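Local coordinates for putative CRISPR-associated endoribonuclease-like protein Cas6nc (Pyrococcus horikoshii, PDB 3QJL) that binds RNA as a Cas6-family member of the CRISPR antiviral defence system, a monomer that forms a homodimer when crystallised with crRNA, at residues Glu34-Ile39 against Ala95-Lys100; Pro41-Leu46 against Glu88-Ala93. All coordinates share one frame; numbering follows the deposited sequence.

Contact 1: Glu34-Ile39 against Ala95-Lys100; sequences EKVNSI and AEAVEK
Ala97 presents its methyl to the backbone turn at Lys35 and Val36, and the closest approaches gather round that carbon. Its CB lies 3.3 Å from Lys35 O and 3.4 Å from Val36 N, so the small residue brings the two helices together, with the CA atoms of Val36 and Ala97 4.9 Å apart. The helix segments cross at 106°, their axes 8.1 Å apart at closest approach.

Aliphatic carbons line the same methyl. With CG1 of Val36 anti to the backbone N (chi1 178°), CG2 stands beside that N and meets Ala97 CB at 3.8 Å. Ile39 CG1 approaches Ala97 CB at 4.4 Å. Lys35 touches Ala97 with its CB, and its methylene CD passes Val98 CA before the amine leads away.

Ile39 also lies against two charged side chains of the other helix. Its CG2 faces Glu96 OE1, the side chains crossing at about a right angle, while CD1 touches the aliphatic CD of Lys100 at 4.2 Å. Lys100 NZ and Glu96 OE1 form a long salt bridge of 3.8 Å. No hydrogen bond joins the segments.

Both helices lie in the N-terminal ferredoxin-like domain. Lys35 NZ bonds Glu103 O and makes a cation-pi contact with Phe104, tying helix 25-39 to strand 103-106. Helix 88-100 packs on the antiparallel sheet through Val98 against Val113 of strand 109-118, and Val36 reaches Leu47 of helix 41-47.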
loop_
_atom_site.group_PDB
_atom_site.type_symbol
_atom_site.label_atom_id
_atom_site.label_comp_id
_atom_site.label_asym_id
_atom_site.label_seq_id
_atom_site.Cartn_x
_atom_site.Cartn_y
_atom_site.Cartn_z
ATOM N N GLU A 34 -29.985 -8.741 9.664
ATOM C CA GLU A 34 -30.987 -9.798 9.701
ATOM C C GLU A 34 -30.953 -10.539 11.035
ATOM O O GLU A 34 -31.990 -10.730 11.683
ATOM C CB GLU A 34 -30.709 -10.764 8.551
ATOM C CG GLU A 34 -31.480 -12.054 8.555
ATOM C CD GLU A 34 -31.097 -12.942 7.374
ATOM O OE1 GLU A 34 -31.999 -13.623 6.833
ATOM O OE2 GLU A 34 -29.901 -12.961 6.985
ATOM N N LYS A 35 -29.754 -10.949 11.443
ATOM C CA LYS A 35 -29.578 -11.667 12.694
ATOM C C LYS A 35 -30.003 -10.850 13.914
ATOM O O LYS A 35 -30.736 -11.348 14.757
ATOM C CB LYS A 35 -28.146 -12.157 12.834
ATOM C CG LYS A 35 -27.764 -13.159 11.774
ATOM C CD LYS A 35 -26.369 -13.701 12.000
ATOM C CE LYS A 35 -25.883 -14.480 10.798
ATOM N NZ LYS A 35 -26.895 -15.460 10.305
ATOM N N VAL A 36 -29.557 -9.603 14.013
ATOM C CA VAL A 36 -29.979 -8.741 15.114
ATOM C C VAL A 36 -31.477 -8.473 15.043
ATOM O O VAL A 36 -32.157 -8.376 16.062
ATOM C CB VAL A 36 -29.250 -7.383 15.098
ATOM C CG1 VAL A 36 -29.755 -6.481 16.224
ATOM C CG2 VAL A 36 -27.753 -7.587 15.204
ATOM N N ASN A 37 -32.004 -8.351 13.836
ATOM C CA ASN A 37 -33.406 -8.006 13.704
ATOM C C ASN A 37 -34.317 -9.089 14.288
ATOM O O ASN A 37 -35.411 -8.795 14.771
ATOM C CB ASN A 37 -33.751 -7.713 12.254
ATOM C CG ASN A 37 -35.143 -7.173 12.098
ATOM O OD1 ASN A 37 -35.457 -6.072 12.567
ATOM N ND2 ASN A 37 -35.994 -7.942 11.431
ATOM N N SER A 38 -33.854 -10.335 14.261
ATOM C CA SER A 38 -34.605 -11.451 14.823
ATOM C C SER A 38 -34.802 -11.294 16.337
ATOM O O SER A 38 -35.836 -11.678 16.890
ATOM C CB SER A 38 -33.888 -12.770 14.535
ATOM O OG SER A 38 -33.869 -13.067 13.153
ATOM N N ILE A 39 -33.795 -10.729 16.996
ATOM C CA ILE A 39 -33.797 -10.554 18.443
ATOM C C ILE A 39 -34.192 -9.129 18.847
ATOM O O ILE A 39 -35.173 -8.933 19.548
ATOM C CB ILE A 39 -32.432 -10.911 19.054
ATOM C CG1 ILE A 39 -31.898 -12.205 18.449
ATOM C CG2 ILE A 39 -32.546 -11.065 20.541
ATOM C CD1 ILE A 39 -32.914 -13.307 18.419
ATOM N N ALA A 95 -23.540 -9.543 19.611
ATOM C CA ALA A 95 -22.998 -10.784 20.151
ATOM C C ALA A 95 -24.068 -11.886 20.224
ATOM O O ALA A 95 -23.858 -12.998 19.739
ATOM C CB ALA A 95 -22.395 -10.532 21.521
ATOM N N GLU A 96 -25.218 -11.565 20.818
ATOM C CA GLU A 96 -26.307 -12.525 20.956
ATOM C C GLU A 96 -26.811 -13.024 19.601
ATOM O O GLU A 96 -26.839 -14.236 19.343
ATOM C CB GLU A 96 -27.463 -11.911 21.747
ATOM C CG GLU A 96 -28.302 -12.947 22.480
ATOM C CD GLU A 96 -29.455 -12.340 23.273
ATOM O OE1 GLU A 96 -30.531 -12.981 23.339
ATOM O OE2 GLU A 96 -29.290 -11.233 23.838
ATOM N N ALA A 97 -27.207 -12.083 18.745
ATOM C CA ALA A 97 -27.767 -12.400 17.435
ATOM C C ALA A 97 -26.853 -13.325 16.664
ATOM O O ALA A 97 -27.277 -14.356 16.138
ATOM C CB ALA A 97 -27.983 -11.138 16.648
ATOM N N VAL A 98 -25.589 -12.938 16.596
ATOM C CA VAL A 98 -24.601 -13.708 15.865
ATOM C C VAL A 98 -24.462 -15.117 16.437
ATOM O O VAL A 98 -24.531 -16.112 15.714
ATOM C CB VAL A 98 -23.240 -12.989 15.863
ATOM C CG1 VAL A 98 -22.132 -13.949 15.509
ATOM C CG2 VAL A 98 -23.267 -11.824 14.891
ATOM N N GLU A 99 -24.286 -15.202 17.745
ATOM C CA GLU A 99 -24.092 -16.489 18.389
ATOM C C GLU A 99 -25.292 -17.433 18.255
ATOM O O GLU A 99 -25.120 -18.644 18.064
ATOM C CB GLU A 99 -23.749 -16.288 19.847
ATOM C CG GLU A 99 -23.581 -17.567 20.597
ATOM C CD GLU A 99 -23.442 -17.304 22.062
ATOM O OE1 GLU A 99 -24.495 -17.094 22.713
ATOM O OE2 GLU A 99 -22.283 -17.269 22.540
ATOM N N LYS A 100 -26.504 -16.896 18.356
ATOM C CA LYS A 100 -27.670 -17.727 18.087
ATOM C C LYS A 100 -27.590 -18.296 16.672
ATOM O O LYS A 100 -27.614 -19.504 16.475
ATOM C CB LYS A 100 -28.981 -16.964 18.289
ATOM C CG LYS A 100 -29.210 -16.532 19.711
ATOM C CD LYS A 100 -30.685 -16.477 20.035
ATOM C CE LYS A 100 -30.923 -16.022 21.481
ATOM N NZ LYS A 100 -30.019 -16.694 22.486
#

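Contact 2: Pro41-Leu46 against Glu88-Ala93; sequences PTIAKL and EDIIRA
Ile43 pushes its side chain into helix 88-100 as a knob, seated in a hole formed by Asp89, Ile90, Arg92 and Ala93. Its CD1 does most of the touching: it lies 3.2 Å from Asp89 O and 3.7 Å from Ala93 CB. The torsion chi2 of -174° sets CD1 anti to CA, which stretches the ethyl branch toward this hole. Asp89 O also accepts the backbone bond from Ala93 N, so the methyl of Ile43 rests against a carbonyl already engaged within its own helix. The shorter branch of Ile43 lies alongside, CG2 standing 4.1 Å from Ala93 CB and 4.5 Å from Ile90 CG1.

The guanidinium of Arg92 borders the hole and approaches CD1 of Ile43 obliquely. Arg92 NH1 lies 3.5 Å from Asp89 OD1, an interaction of charges alone, since the oxygen sits well out of the guanidinium plane. Arg92 NH2 has a second, weak and long ion pair with Glu40.

Both helices belong to the N-terminal ferredoxin-like fold: helices 25-39 and 41-47 come between strands 5-13 and 55-60 of its five-stranded antiparallel sheet, and helix 88-100 between strands 79-85 and 103-106. The two segments cross with their N-to-C directions 115° apart, and the axes remain 10.4 Å from each other, a span that larger aliphatic chains bridge.

One helical turn after Ile43, Leu46 extends CD1 to CD1 of Ile90, 4.1 Å away, the two chains crossing obliquely; CG anti to the carbonyl carbon (chi1 -62°) starts the Leu46 chain toward Ile90. Ile90 also leans on Ser85 of strand 79-85, and the next residue, Ile91, turns to the sheet, meeting Met5 and Ile7 of strand 5-13.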
loop_
_atom_site.group_PDB
_atom_site.type_symbol
_atom_site.label_atom_id
_atom_site.label_comp_id
_atom_site.label_asym_id
_atom_site.label_seq_id
_atom_site.Cartn_x
_atom_site.Cartn_y
_atom_site.Cartn_z
ATOM N N PRO A 41 -35.261 -6.002 17.144
ATOM C CA PRO A 41 -35.703 -5.273 15.947
ATOM C C PRO A 41 -35.477 -3.776 16.095
ATOM O O PRO A 41 -35.271 -3.056 15.116
ATOM C CB PRO A 41 -37.212 -5.555 15.902
ATOM C CG PRO A 41 -37.392 -6.811 16.677
ATOM C CD PRO A 41 -36.356 -6.770 17.763
ATOM N N THR A 42 -35.523 -3.324 17.339
ATOM C CA THR A 42 -35.454 -1.914 17.672
ATOM C C THR A 42 -34.012 -1.430 17.550
ATOM O O THR A 42 -33.749 -0.279 17.194
ATOM C CB THR A 42 -36.018 -1.691 19.100
ATOM O OG1 THR A 42 -35.351 -0.598 19.729
ATOM C CG2 THR A 42 -35.820 -2.939 19.951
ATOM N N ILE A 43 -33.074 -2.321 17.837
ATOM C CA ILE A 43 -31.663 -2.010 17.664
ATOM C C ILE A 43 -31.251 -2.158 16.200
ATOM O O ILE A 43 -30.457 -1.368 15.678
ATOM C CB ILE A 43 -30.790 -2.877 18.582
ATOM C CG1 ILE A 43 -30.558 -2.134 19.897
ATOM C CG2 ILE A 43 -29.467 -3.238 17.912
ATOM C CD1 ILE A 43 -29.600 -2.824 20.817
ATOM N N ALA A 44 -31.805 -3.171 15.541
ATOM C CA ALA A 44 -31.577 -3.368 14.125
ATOM C C ALA A 44 -31.782 -2.037 13.395
ATOM O O ALA A 44 -31.006 -1.681 12.506
ATOM C CB ALA A 44 -32.512 -4.435 13.581
ATOM N N LYS A 45 -32.805 -1.288 13.790
ATOM C CA LYS A 45 -33.078 -0.009 13.143
ATOM C C LYS A 45 -31.943 0.988 13.312
ATOM O O LYS A 45 -31.824 1.925 12.528
ATOM C CB LYS A 45 -34.391 0.601 13.637
ATOM C CG LYS A 45 -35.614 -0.236 13.292
ATOM C CD LYS A 45 -36.891 0.592 13.301
ATOM C CE LYS A 45 -38.120 -0.306 13.356
ATOM N NZ LYS A 45 -38.275 -0.941 14.704
ATOM N N LEU A 46 -31.121 0.803 14.339
ATOM C CA LEU A 46 -29.956 1.664 14.530
ATOM C C LEU A 46 -28.837 1.228 13.589
ATOM O O LEU A 46 -28.167 2.051 12.963
ATOM C CB LEU A 46 -29.473 1.632 15.980
ATOM C CG LEU A 46 -30.456 2.125 17.045
ATOM C CD1 LEU A 46 -29.802 2.140 18.425
ATOM C CD2 LEU A 46 -30.997 3.498 16.696
ATOM N N GLU A 88 -22.958 0.168 24.124
ATOM C CA GLU A 88 -22.690 -1.240 24.392
ATOM C C GLU A 88 -23.966 -2.067 24.374
ATOM O O GLU A 88 -23.916 -3.289 24.378
ATOM C CB GLU A 88 -21.849 -1.467 25.651
ATOM C CG GLU A 88 -22.628 -1.690 26.924
ATOM C CD GLU A 88 -23.119 -0.399 27.531
ATOM O OE1 GLU A 88 -23.036 0.642 26.830
ATOM O OE2 GLU A 88 -23.578 -0.432 28.701
ATOM N N ASP A 89 -25.109 -1.399 24.291
ATOM C CA ASP A 89 -26.333 -2.119 23.983
ATOM C C ASP A 89 -26.353 -2.637 22.545
ATOM O O ASP A 89 -26.878 -3.719 22.282
ATOM C CB ASP A 89 -27.574 -1.294 24.313
ATOM C CG ASP A 89 -27.952 -1.387 25.786
ATOM O OD1 ASP A 89 -27.636 -2.425 26.419
ATOM O OD2 ASP A 89 -28.551 -0.421 26.311
ATOM N N ILE A 90 -25.764 -1.883 21.614
ATOM C CA ILE A 90 -25.599 -2.374 20.242
ATOM C C ILE A 90 -24.626 -3.556 20.184
ATOM O O ILE A 90 -24.889 -4.566 19.524
ATOM C CB ILE A 90 -25.140 -1.273 19.285
ATOM C CG1 ILE A 90 -26.276 -0.293 19.011
ATOM C CG2 ILE A 90 -24.711 -1.879 17.986
ATOM C CD1 ILE A 90 -25.807 1.042 18.485
ATOM N N ILE A 91 -23.507 -3.441 20.891
ATOM C CA ILE A 91 -22.544 -4.531 20.936
ATOM C C ILE A 91 -23.167 -5.804 21.499
ATOM O O ILE A 91 -23.071 -6.882 20.903
ATOM C CB ILE A 91 -21.339 -4.161 21.785
ATOM C CG1 ILE A 91 -20.631 -2.923 21.205
ATOM C CG2 ILE A 91 -20.390 -5.321 21.841
ATOM C CD1 ILE A 91 -20.276 -3.023 19.691
ATOM N N ARG A 92 -23.815 -5.648 22.656
ATOM C CA ARG A 92 -24.495 -6.713 23.388
ATOM C C ARG A 92 -25.420 -7.473 22.453
ATOM O O ARG A 92 -25.302 -8.682 22.296
ATOM C CB ARG A 92 -25.304 -6.069 24.513
ATOM C CG ARG A 92 -25.426 -6.864 25.802
ATOM C CD ARG A 92 -26.774 -7.563 25.872
ATOM N NE ARG A 92 -27.667 -7.066 24.831
ATOM C CZ ARG A 92 -28.643 -6.187 25.040
ATOM N NH1 ARG A 92 -28.860 -5.729 26.276
ATOM N NH2 ARG A 92 -29.402 -5.779 24.013
ATOM N N ALA A 93 -26.318 -6.743 21.805
ATOM C CA ALA A 93 -27.266 -7.322 20.855
ATOM C C ALA A 93 -26.618 -8.014 19.657
ATOM O O ALA A 93 -27.175 -8.956 19.108
ATOM C CB ALA A 93 -28.228 -6.263 20.376
#

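In the fold
Contacts 1 and 2 share helix 88-100: its first half receives helix 41-47 and its second half the end of helix 25-39, two helices that follow each other in the chain. Their centres are about 9 Å apart. Val36 couples them, with CG1 3.7 Å from Ile43 CG2 and CG2 4.2 Å from Ala93 O. Nearby, Asn37 OD1 packs 3.5 Å from Ala44 CB. All four segments belong to the N-terminal ferredoxin-like domain and lie on the same side of the chain's centre. Neither contact meets the bound RNA: nearest atoms are about 16 Å away for contact 1 and about 11 Å for contact 2.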